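Local coordinates for protein transcriptional repressor PadR (Bacillus cereus, PDB 6JYI) that binds DNA as a PadR-like transcriptional regulator, probably acting as a two-fold symmetric dimer that represses its target genes, at the interface of chains A and B. Numbering follows the deposited sequence. Chains: chain A/B, Transcriptional repressor PadR.

Contact 1: the interface of chains A and B. Residues chain A 11-12, 15-16, 30, 34-35, 38, 139, 142-143, 153; chain B 104, 107-108.
B:Tyr107 holds CG anti to its backbone N (chi1 -168°), and B:Met104, a selenomethionine one helical turn earlier, does likewise (chi1 172°) before bending at its next two torsions; B:Phe108 turns the other way, CG anti to the carbonyl carbon. So set, the end of helix 101-107 in one PadR-family subunit plugs the winged helix-turn-helix domain of the other, between helices 8-19 and 24-35 and the C-terminal helices. B:Tyr107 buries the most surface in this patch, 131 Å² of it hidden by chain A. The A:Phe35 side chain runs across that of B:Tyr107, and the rings meet edge to face, centroids 5.0 Å apart, planes turned by 64°. Tip to tip, A:Val34 meets the ring through its CG1 branch, 3.5 Å from B:Tyr107 CE1, while A:Phe38 brings CZ to within 3.7 Å of B:Tyr107 CD1. In the plane of the tyrosine ring, at its edge, sits A:Ser153 OG, which is itself hydrogen-bonded to A:Tyr139 OH at 2.8 Å, so the two hydroxyls fix each other beside the incoming ring. Near the phenol oxygen runs the bent aliphatic part of A:Arg143, with CD 3.8 Å from B:Tyr107 OH; its NE donates to A:Trp142 O at 3.1 Å, from above the carbonyl plane. B:Phe108 lies against helix 8-19, where A:Gly15 CA sits over its face, 3.8 Å from the ring centroid. The end of B:Met104 packs among A:Val12, A:Phe35 and A:Phe38, but its methyl is modelled too close to A:Phe35 for its exact placement to be trusted.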
loop_
_atom_site.group_PDB
_atom_site.type_symbol
_atom_site.label_atom_id
_atom_site.label_comp_id
_atom_site.label_asym_id
_atom_site.label_seq_id
_atom_site.Cartn_x
_atom_site.Cartn_y
_atom_site.Cartn_z
ATOM N N ASP A 11 14.446 4.418 -7.678
ATOM C CA ASP A 11 14.959 3.018 -7.794
ATOM C C ASP A 11 14.024 2.073 -8.472
ATOM O O ASP A 11 14.483 1.082 -9.044
ATOM C CB ASP A 11 15.352 2.493 -6.432
ATOM C CG ASP A 11 16.255 3.419 -5.761
ATOM O OD1 ASP A 11 17.321 3.652 -6.338
ATOM O OD2 ASP A 11 15.914 3.964 -4.686
ATOM N N VAL A 12 12.722 2.378 -8.467
ATOM C CA VAL A 12 11.805 1.620 -9.288
ATOM C C VAL A 12 12.221 1.738 -10.759
ATOM O O VAL A 12 12.332 0.725 -11.471
ATOM C CB VAL A 12 10.318 2.072 -9.158
ATOM C CG1 VAL A 12 9.469 1.302 -10.126
ATOM C CG2 VAL A 12 9.768 1.936 -7.708
ATOM N N GLY A 15 15.838 0.253 -11.323
ATOM C CA GLY A 15 15.727 -1.191 -11.390
ATOM C C GLY A 15 15.152 -1.741 -12.661
ATOM O O GLY A 15 15.627 -2.762 -13.188
ATOM N N LEU A 16 14.131 -1.097 -13.182
ATOM C CA LEU A 16 13.546 -1.536 -14.439
ATOM C C LEU A 16 14.567 -1.496 -15.575
ATOM O O LEU A 16 14.727 -2.464 -16.339
ATOM C CB LEU A 16 12.349 -0.651 -14.775
ATOM C CG LEU A 16 11.045 -0.972 -14.051
ATOM C CD1 LEU A 16 9.954 0.071 -14.463
ATOM C CD2 LEU A 16 10.585 -2.407 -14.362
ATOM N N VAL A 30 4.740 -1.107 -17.761
ATOM C CA VAL A 30 5.201 -1.999 -16.663
ATOM C C VAL A 30 4.714 -1.480 -15.322
ATOM O O VAL A 30 4.269 -2.242 -14.470
ATOM C CB VAL A 30 6.721 -2.207 -16.565
ATOM C CG1 VAL A 30 6.980 -3.399 -15.580
ATOM C CG2 VAL A 30 7.275 -2.591 -17.879
ATOM N N VAL A 34 2.247 -3.987 -13.293
ATOM C CA VAL A 34 2.947 -4.703 -12.237
ATOM C C VAL A 34 3.064 -3.833 -10.986
ATOM O O VAL A 34 2.561 -4.209 -9.921
ATOM C CB VAL A 34 4.370 -5.098 -12.702
ATOM C CG1 VAL A 34 5.203 -5.580 -11.557
ATOM C CG2 VAL A 34 4.318 -6.123 -13.831
ATOM N N PHE A 35 3.681 -2.657 -11.102
ATOM C CA PHE A 35 3.993 -1.849 -9.901
ATOM C C PHE A 35 2.795 -1.183 -9.212
ATOM O O PHE A 35 2.873 -0.845 -8.035
ATOM C CB PHE A 35 5.113 -0.831 -10.181
ATOM C CG PHE A 35 6.439 -1.452 -10.407
ATOM C CD1 PHE A 35 6.820 -1.894 -11.638
ATOM C CD2 PHE A 35 7.319 -1.630 -9.384
ATOM C CE1 PHE A 35 8.077 -2.478 -11.845
ATOM C CE2 PHE A 35 8.550 -2.226 -9.624
ATOM C CZ PHE A 35 8.904 -2.639 -10.857
ATOM N N PHE A 38 2.292 -3.189 -5.996
ATOM C CA PHE A 38 3.188 -3.179 -4.850
ATOM C C PHE A 38 4.093 -1.951 -4.688
ATOM O O PHE A 38 4.799 -1.860 -3.689
ATOM C CB PHE A 38 3.976 -4.498 -4.779
ATOM C CG PHE A 38 4.961 -4.686 -5.889
ATOM C CD1 PHE A 38 6.181 -4.042 -5.851
ATOM C CD2 PHE A 38 4.675 -5.558 -6.953
ATOM C CE1 PHE A 38 7.100 -4.194 -6.877
ATOM C CE2 PHE A 38 5.609 -5.743 -7.975
ATOM C CZ PHE A 38 6.799 -5.052 -7.946
ATOM N N TYR A 139 2.836 -10.747 -15.646
ATOM C CA TYR A 139 4.200 -11.213 -15.306
ATOM C C TYR A 139 4.800 -12.061 -16.433
ATOM O O TYR A 139 5.980 -11.989 -16.695
ATOM C CB TYR A 139 4.221 -11.984 -13.982
ATOM C CG TYR A 139 4.465 -11.155 -12.753
ATOM C CD1 TYR A 139 3.521 -10.247 -12.303
ATOM C CD2 TYR A 139 5.634 -11.290 -12.027
ATOM C CE1 TYR A 139 3.725 -9.522 -11.143
ATOM C CE2 TYR A 139 5.860 -10.544 -10.872
ATOM C CZ TYR A 139 4.897 -9.670 -10.438
ATOM O OH TYR A 139 5.110 -8.937 -9.298
ATOM N N TRP A 142 5.975 -9.361 -18.979
ATOM C CA TRP A 142 7.123 -8.525 -18.562
ATOM C C TRP A 142 8.345 -9.280 -18.066
ATOM O O TRP A 142 9.467 -8.765 -18.194
ATOM C CB TRP A 142 6.703 -7.475 -17.525
ATOM C CG TRP A 142 5.870 -6.420 -18.174
ATOM C CD1 TRP A 142 4.536 -6.190 -17.975
ATOM C CD2 TRP A 142 6.292 -5.484 -19.187
ATOM N NE1 TRP A 142 4.110 -5.169 -18.764
ATOM C CE2 TRP A 142 5.157 -4.720 -19.537
ATOM C CE3 TRP A 142 7.510 -5.207 -19.808
ATOM C CZ2 TRP A 142 5.210 -3.683 -20.473
ATOM C CZ3 TRP A 142 7.557 -4.181 -20.767
ATOM C CH2 TRP A 142 6.414 -3.432 -21.075
ATOM N N ARG A 143 8.141 -10.476 -17.516
ATOM C CA ARG A 143 9.252 -11.254 -16.988
ATOM C C ARG A 143 9.305 -12.604 -17.697
ATOM O O ARG A 143 9.013 -13.660 -17.110
ATOM C CB ARG A 143 9.115 -11.468 -15.480
ATOM C CG ARG A 143 9.058 -10.165 -14.609
ATOM C CD ARG A 143 10.438 -9.645 -14.304
ATOM N NE ARG A 143 11.071 -9.161 -15.517
ATOM C CZ ARG A 143 12.366 -9.210 -15.833
ATOM N NH1 ARG A 143 13.296 -9.736 -15.038
ATOM N NH2 ARG A 143 12.725 -8.716 -17.001
ATOM N N SER A 153 7.206 -12.031 -5.643
ATOM C CA SER A 153 6.365 -10.813 -5.661
ATOM C C SER A 153 4.982 -11.101 -6.186
ATOM O O SER A 153 3.994 -10.659 -5.611
ATOM C CB SER A 153 7.015 -9.613 -6.415
ATOM O OG SER A 153 7.229 -9.850 -7.784
HETATM N N MSE B 104 9.252 -5.209 -3.839
HETATM C CA MSE B 104 10.188 -4.646 -4.798
HETATM C C MSE B 104 11.572 -5.317 -4.750
HETATM O O MSE B 104 12.175 -5.552 -5.808
HETATM C CB MSE B 104 10.239 -3.112 -4.640
HETATM C CG MSE B 104 11.294 -2.409 -5.441
HETATM SE SE MSE B 104 10.561 -0.812 -6.311
HETATM C CE MSE B 104 9.799 -2.324 -7.501
ATOM N N TYR B 107 11.018 -8.504 -6.542
ATOM C CA TYR B 107 10.905 -8.238 -7.954
ATOM C C TYR B 107 12.286 -8.047 -8.605
ATOM O O TYR B 107 12.510 -8.531 -9.709
ATOM C CB TYR B 107 10.027 -7.029 -8.209
ATOM C CG TYR B 107 9.635 -6.867 -9.620
ATOM C CD1 TYR B 107 8.529 -7.530 -10.129
ATOM C CD2 TYR B 107 10.363 -6.072 -10.482
ATOM C CE1 TYR B 107 8.162 -7.413 -11.439
ATOM C CE2 TYR B 107 9.990 -5.956 -11.845
ATOM C CZ TYR B 107 8.907 -6.615 -12.298
ATOM O OH TYR B 107 8.506 -6.503 -13.616
ATOM N N PHE B 108 13.168 -7.314 -7.937
ATOM C CA PHE B 108 14.530 -7.084 -8.391
ATOM C C PHE B 108 15.540 -8.082 -7.816
ATOM O O PHE B 108 16.774 -7.813 -7.820
ATOM C CB PHE B 108 14.951 -5.658 -8.042
ATOM C CG PHE B 108 14.165 -4.564 -8.775
ATOM C CD1 PHE B 108 13.944 -4.610 -10.155
ATOM C CD2 PHE B 108 13.685 -3.475 -8.070
ATOM C CE1 PHE B 108 13.226 -3.626 -10.785
ATOM C CE2 PHE B 108 12.995 -2.491 -8.694
ATOM C CZ PHE B 108 12.744 -2.556 -10.050
#

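Contact 2: the interface of chains A and B. Residues chain A 96, 156, 159-160, 163-164; chain B 128, 159-160, 163-164.
The carboxamide of B:Gln164 is gripped at its edges, NE2 reaching B:Ser160 and OE1 reaching B:Lys128, whereas the A:Asp96 carboxylate is met from above its plane by the lysine ammonium. B:Lys128 NZ lies 2.7 Å from A:Asp96 OD2, 50° out of the carboxylate plane, forming a salt bridge between the subunits. The same NZ donates to B:Gln164 OE1 at 3.0 Å, on a lone pair in the amide plane, so aspartate and glutamine hold the ammonium between them. Bends at chi2 and chi4 of B:Lys128 turn its end there. B:Gln164, extended beyond CG, then passes the chain of bonds inward: its NE2 donates to B:Ser160 OG at 3.1 Å, with the serine oxygen close to the plane of the carboxamide. Both serines place OG anti to the backbone N (chi1 168° and 170°), and across the two-fold A:Ser160 OG and B:Ser160 OG share a hydrogen bond of 2.9 Å whose direction is not settled. Beside this polar pair the helices pack closely on small residues: A:Ala163 CB faces B:Ala163 CB at 3.7 Å, and each of these methyls also touches the Ala159 carbonyl of the other chain. The CG1 branch of A:Val156 crosses the B:Gln164 chain at about a right angle, 3.9 Å from its CG. This crossing of helix 148-175 of chain A with its chain B counterpart probably helps to hold the dimer together, with B:Lys128, on helix 114-142, linking B:Gln164 to A:Asp96 just before strand 97-99.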
loop_
_atom_site.group_PDB
_atom_site.type_symbol
_atom_site.label_atom_id
_atom_site.label_comp_id
_atom_site.label_asym_id
_atom_site.label_seq_id
_atom_site.Cartn_x
_atom_site.Cartn_y
_atom_site.Cartn_z
ATOM N N ASP A 96 5.789 -1.913 4.871
ATOM C CA ASP A 96 4.731 -1.648 3.918
ATOM C C ASP A 96 4.020 -0.365 4.316
ATOM O O ASP A 96 3.847 -0.089 5.508
ATOM C CB ASP A 96 3.683 -2.756 3.926
ATOM C CG ASP A 96 4.177 -4.055 3.283
ATOM O OD1 ASP A 96 5.292 -4.086 2.720
ATOM O OD2 ASP A 96 3.420 -5.045 3.332
ATOM N N VAL A 156 3.077 -13.707 -3.627
ATOM C CA VAL A 156 2.666 -13.045 -2.382
ATOM C C VAL A 156 1.455 -12.151 -2.634
ATOM O O VAL A 156 0.450 -12.172 -1.876
ATOM C CB VAL A 156 3.842 -12.316 -1.713
ATOM C CG1 VAL A 156 3.395 -11.509 -0.492
ATOM C CG2 VAL A 156 4.894 -13.341 -1.274
ATOM N N ALA A 159 -1.576 -14.242 -3.144
ATOM C CA ALA A 159 -1.952 -14.914 -1.879
ATOM C C ALA A 159 -2.740 -13.928 -1.032
ATOM O O ALA A 159 -3.805 -14.235 -0.502
ATOM C CB ALA A 159 -0.728 -15.396 -1.130
ATOM N N SER A 160 -2.240 -12.702 -0.983
ATOM C CA SER A 160 -2.851 -11.670 -0.190
ATOM C C SER A 160 -4.212 -11.225 -0.736
ATOM O O SER A 160 -5.200 -11.215 -0.019
ATOM C CB SER A 160 -1.869 -10.501 -0.081
ATOM O OG SER A 160 -2.528 -9.384 0.456
ATOM N N ALA A 163 -6.876 -13.918 -0.214
ATOM C CA ALA A 163 -7.298 -14.054 1.167
ATOM C C ALA A 163 -8.228 -12.906 1.489
ATOM O O ALA A 163 -9.243 -13.102 2.168
ATOM C CB ALA A 163 -6.098 -14.072 2.091
ATOM N N GLN A 164 -7.926 -11.714 0.972
ATOM C CA GLN A 164 -8.862 -10.572 1.119
ATOM C C GLN A 164 -10.223 -10.870 0.502
ATOM O O GLN A 164 -11.236 -10.621 1.123
ATOM C CB GLN A 164 -8.306 -9.312 0.481
ATOM C CG GLN A 164 -7.105 -8.754 1.233
ATOM C CD GLN A 164 -6.341 -7.760 0.411
ATOM O OE1 GLN A 164 -6.920 -7.075 -0.429
ATOM N NE2 GLN A 164 -5.031 -7.697 0.603
ATOM N N LYS B 128 5.672 -9.873 9.644
ATOM C CA LYS B 128 4.262 -10.077 9.417
ATOM C C LYS B 128 3.626 -10.942 10.511
ATOM O O LYS B 128 2.496 -10.691 10.896
ATOM C CB LYS B 128 4.023 -10.633 7.991
ATOM C CG LYS B 128 4.336 -9.498 6.919
ATOM C CD LYS B 128 3.209 -8.510 6.840
ATOM C CE LYS B 128 3.522 -7.194 6.125
ATOM N NZ LYS B 128 3.955 -7.312 4.758
ATOM N N ALA B 159 -6.128 -11.786 7.625
ATOM C CA ALA B 159 -6.210 -12.746 6.525
ATOM C C ALA B 159 -5.086 -12.484 5.535
ATOM O O ALA B 159 -4.401 -13.411 5.111
ATOM C CB ALA B 159 -7.540 -12.655 5.845
ATOM N N SER B 160 -4.909 -11.218 5.181
ATOM C CA SER B 160 -3.868 -10.795 4.268
ATOM C C SER B 160 -2.473 -11.129 4.788
ATOM O O SER B 160 -1.694 -11.770 4.101
ATOM C CB SER B 160 -3.993 -9.299 3.988
ATOM O OG SER B 160 -2.849 -8.829 3.277
ATOM N N ALA B 163 -1.760 -14.981 4.952
ATOM C CA ALA B 163 -1.520 -15.610 3.641
ATOM C C ALA B 163 -0.105 -15.277 3.169
ATOM O O ALA B 163 0.566 -16.120 2.572
ATOM C CB ALA B 163 -2.548 -15.117 2.620
ATOM N N GLN B 164 0.339 -14.054 3.447
ATOM C CA GLN B 164 1.689 -13.631 3.110
ATOM C C GLN B 164 2.699 -14.460 3.885
ATOM O O GLN B 164 3.608 -15.029 3.282
ATOM C CB GLN B 164 1.895 -12.150 3.436
ATOM C CG GLN B 164 1.056 -11.201 2.581
ATOM C CD GLN B 164 1.329 -9.775 2.975
ATOM O OE1 GLN B 164 2.487 -9.420 3.227
ATOM N NE2 GLN B 164 0.287 -8.950 3.062
#

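Contact 3: the interface of chains A and B. Residues chain A 38-40, 96-99; chain B 38, 40, 96-99.
Strands 97-99 of the two chains pair antiparallel about the two-fold, with A:Leu98 opposite B:Leu98 and main-chain hydrogen bonds that are nearly straight: A:Val97 N donates to B:Arg99 O at 2.9 Å, and B:Arg99 N returns to A:Val97 O at 2.9 Å. The twin pair, A:Arg99 with B:Val97, bonds in the same way, and a water bridges the carbonyl oxygens A:Val97 O and B:Val97 O. Chain A adds an outer bond, A:Asp40 N to B:Leu98 O at 3.0 Å, made from above the carbonyl plane. Among the side chains, A:Arg99 lies alongside B:Asp40, and its NH1 donates to B:Asp40 OD2 at 2.8 Å in a salt bridge. That carboxylate oxygen lies in the guanidinium plane, yet is itself approached 40° above the carboxylate plane. B:Asp40 holds CG in the crowded position between backbone N and carbonyl carbon (chi1 58°), while A:Asp40 has CG anti to N (chi1 -164°), so the two copies differ here. B:Val97 covers one face of the A:Arg99 guanidinium, with CG2 3.5 Å from A:Arg99 NH2; A:Val97 covers B:Arg99 in the same way. B:Arg99 CB sits over the centre of the A:Phe39 ring. The leucine branches cross obliquely, A:Leu98 CD1 4.0 Å from B:Leu98 CB. In the fold, this short intersubunit sheet follows helix 79-89 and leads into helix 101-107, with the loop after helix 24-35 packed at its margins.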
loop_
_atom_site.group_PDB
_atom_site.type_symbol
_atom_site.label_atom_id
_atom_site.label_comp_id
_atom_site.label_asym_id
_atom_site.label_seq_id
_atom_site.Cartn_x
_atom_site.Cartn_y
_atom_site.Cartn_z
ATOM N N PHE A 38 2.292 -3.189 -5.996
ATOM C CA PHE A 38 3.188 -3.179 -4.850
ATOM C C PHE A 38 4.093 -1.951 -4.688
ATOM O O PHE A 38 4.799 -1.860 -3.689
ATOM C CB PHE A 38 3.976 -4.498 -4.779
ATOM C CG PHE A 38 4.961 -4.686 -5.889
ATOM C CD1 PHE A 38 6.181 -4.042 -5.851
ATOM C CD2 PHE A 38 4.675 -5.558 -6.953
ATOM C CE1 PHE A 38 7.100 -4.194 -6.877
ATOM C CE2 PHE A 38 5.609 -5.743 -7.975
ATOM C CZ PHE A 38 6.799 -5.052 -7.946
ATOM N N PHE A 39 4.057 -0.999 -5.634
ATOM C CA PHE A 39 4.731 0.278 -5.450
ATOM C C PHE A 39 3.968 1.354 -6.224
ATOM O O PHE A 39 4.461 1.936 -7.201
ATOM C CB PHE A 39 6.234 0.221 -5.814
ATOM C CG PHE A 39 7.131 0.959 -4.830
ATOM C CD1 PHE A 39 7.657 0.291 -3.694
ATOM C CD2 PHE A 39 7.406 2.309 -5.005
ATOM C CE1 PHE A 39 8.455 0.963 -2.767
ATOM C CE2 PHE A 39 8.201 2.985 -4.100
ATOM C CZ PHE A 39 8.734 2.307 -2.965
ATOM N N ASP A 40 2.746 1.588 -5.759
ATOM C CA ASP A 40 1.806 2.490 -6.372
ATOM C C ASP A 40 1.946 3.864 -5.751
ATOM O O ASP A 40 2.520 4.021 -4.665
ATOM C CB ASP A 40 0.380 1.959 -6.146
ATOM C CG ASP A 40 -0.662 2.608 -7.057
ATOM O OD1 ASP A 40 -0.310 3.065 -8.191
ATOM O OD2 ASP A 40 -1.827 2.649 -6.620
ATOM N N ASP A 96 5.789 -1.913 4.871
ATOM C CA ASP A 96 4.731 -1.648 3.918
ATOM C C ASP A 96 4.020 -0.365 4.316
ATOM O O ASP A 96 3.847 -0.089 5.508
ATOM C CB ASP A 96 3.683 -2.756 3.926
ATOM C CG ASP A 96 4.177 -4.055 3.283
ATOM O OD1 ASP A 96 5.292 -4.086 2.720
ATOM O OD2 ASP A 96 3.420 -5.045 3.332
ATOM N N VAL A 97 3.594 0.408 3.320
ATOM C CA VAL A 97 2.739 1.559 3.565
ATOM C C VAL A 97 1.492 1.363 2.699
ATOM O O VAL A 97 1.592 1.350 1.469
ATOM C CB VAL A 97 3.451 2.863 3.181
ATOM C CG1 VAL A 97 2.518 4.108 3.306
ATOM C CG2 VAL A 97 4.772 3.045 3.973
ATOM N N LEU A 98 0.315 1.317 3.331
ATOM C CA LEU A 98 -0.963 1.114 2.620
ATOM C C LEU A 98 -1.966 2.195 2.919
ATOM O O LEU A 98 -2.152 2.564 4.078
ATOM C CB LEU A 98 -1.574 -0.251 2.970
ATOM C CG LEU A 98 -2.965 -0.559 2.400
ATOM C CD1 LEU A 98 -2.970 -0.823 0.877
ATOM C CD2 LEU A 98 -3.589 -1.750 3.131
ATOM N N ARG A 99 -2.602 2.721 1.862
ATOM C CA ARG A 99 -3.762 3.606 2.014
ATOM C C ARG A 99 -4.930 2.895 1.397
ATOM O O ARG A 99 -5.006 2.801 0.175
ATOM C CB ARG A 99 -3.566 4.964 1.328
ATOM C CG ARG A 99 -4.787 5.888 1.465
ATOM C CD ARG A 99 -4.536 7.337 1.087
ATOM N NE ARG A 99 -4.525 7.558 -0.359
ATOM C CZ ARG A 99 -3.438 7.804 -1.108
ATOM N NH1 ARG A 99 -2.211 7.858 -0.578
ATOM N NH2 ARG A 99 -3.573 7.987 -2.426
ATOM N N PHE B 38 -3.783 0.604 7.460
ATOM C CA PHE B 38 -4.469 0.973 6.206
ATOM C C PHE B 38 -4.613 2.457 5.909
ATOM O O PHE B 38 -5.276 2.828 4.957
ATOM C CB PHE B 38 -5.784 0.248 6.086
ATOM C CG PHE B 38 -6.766 0.533 7.187
ATOM C CD1 PHE B 38 -7.609 1.613 7.110
ATOM C CD2 PHE B 38 -6.886 -0.334 8.266
ATOM C CE1 PHE B 38 -8.565 1.840 8.130
ATOM C CE2 PHE B 38 -7.834 -0.116 9.264
ATOM C CZ PHE B 38 -8.660 0.952 9.194
ATOM N N ASP B 40 -1.980 5.968 5.312
ATOM C CA ASP B 40 -0.598 6.365 5.113
ATOM C C ASP B 40 -0.184 7.670 5.805
ATOM O O ASP B 40 0.982 8.021 5.783
ATOM C CB ASP B 40 -0.277 6.458 3.599
ATOM C CG ASP B 40 -1.170 7.441 2.841
ATOM O OD1 ASP B 40 -2.303 7.729 3.248
ATOM O OD2 ASP B 40 -0.741 7.918 1.782
ATOM N N ASP B 96 -7.057 1.004 -3.599
ATOM C CA ASP B 96 -5.973 0.835 -2.654
ATOM C C ASP B 96 -4.654 1.353 -3.229
ATOM O O ASP B 96 -4.401 1.162 -4.419
ATOM C CB ASP B 96 -5.763 -0.652 -2.346
ATOM C CG ASP B 96 -6.660 -1.180 -1.276
ATOM O OD1 ASP B 96 -7.553 -0.476 -0.748
ATOM O OD2 ASP B 96 -6.444 -2.356 -0.941
ATOM N N VAL B 97 -3.813 1.960 -2.381
ATOM C CA VAL B 97 -2.470 2.367 -2.768
ATOM C C VAL B 97 -1.466 1.718 -1.816
ATOM O O VAL B 97 -1.370 2.083 -0.653
ATOM C CB VAL B 97 -2.260 3.898 -2.721
ATOM C CG1 VAL B 97 -0.853 4.248 -3.266
ATOM C CG2 VAL B 97 -3.352 4.623 -3.493
ATOM N N LEU B 98 -0.755 0.726 -2.330
ATOM C CA LEU B 98 0.241 -0.005 -1.579
ATOM C C LEU B 98 1.662 0.243 -2.085
ATOM O O LEU B 98 1.921 0.154 -3.293
ATOM C CB LEU B 98 -0.030 -1.511 -1.683
ATOM C CG LEU B 98 1.045 -2.414 -1.051
ATOM C CD1 LEU B 98 1.107 -2.138 0.438
ATOM C CD2 LEU B 98 0.698 -3.923 -1.306
ATOM N N ARG B 99 2.562 0.537 -1.156
ATOM C CA ARG B 99 3.995 0.544 -1.426
ATOM C C ARG B 99 4.676 -0.456 -0.497
ATOM O O ARG B 99 4.642 -0.310 0.724
ATOM C CB ARG B 99 4.580 1.942 -1.240
ATOM C CG ARG B 99 3.736 3.071 -1.823
ATOM C CD ARG B 99 4.594 4.360 -1.934
ATOM N NE ARG B 99 5.563 4.416 -0.832
ATOM C CZ ARG B 99 5.476 5.253 0.205
ATOM N NH1 ARG B 99 4.482 6.128 0.273
ATOM N NH2 ARG B 99 6.390 5.218 1.166
HETATM O O HOH W 1 0.608 3.684 0.098
#

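Contact 3 sits at the middle of the dimer, its C-alpha centre about 15 Å from that of contact 1 and about 13 Å from that of contact 2, while contacts 1 and 2 are about 19 Å apart. A:Phe38 joins contacts 1 and 3, and A:Asp96 joins contacts 2 and 3. In each chain, strand 97-99 of contact 3 leads directly to helix 101-107, which supplies the plug of contact 1. Helix 148-175 also serves both contacts 1 and 2. Contacts 1 and 3 tie the N-terminal domain to the partner, while contact 2 joins the C-terminal helices; together they probably help to set the domain spacing for DNA.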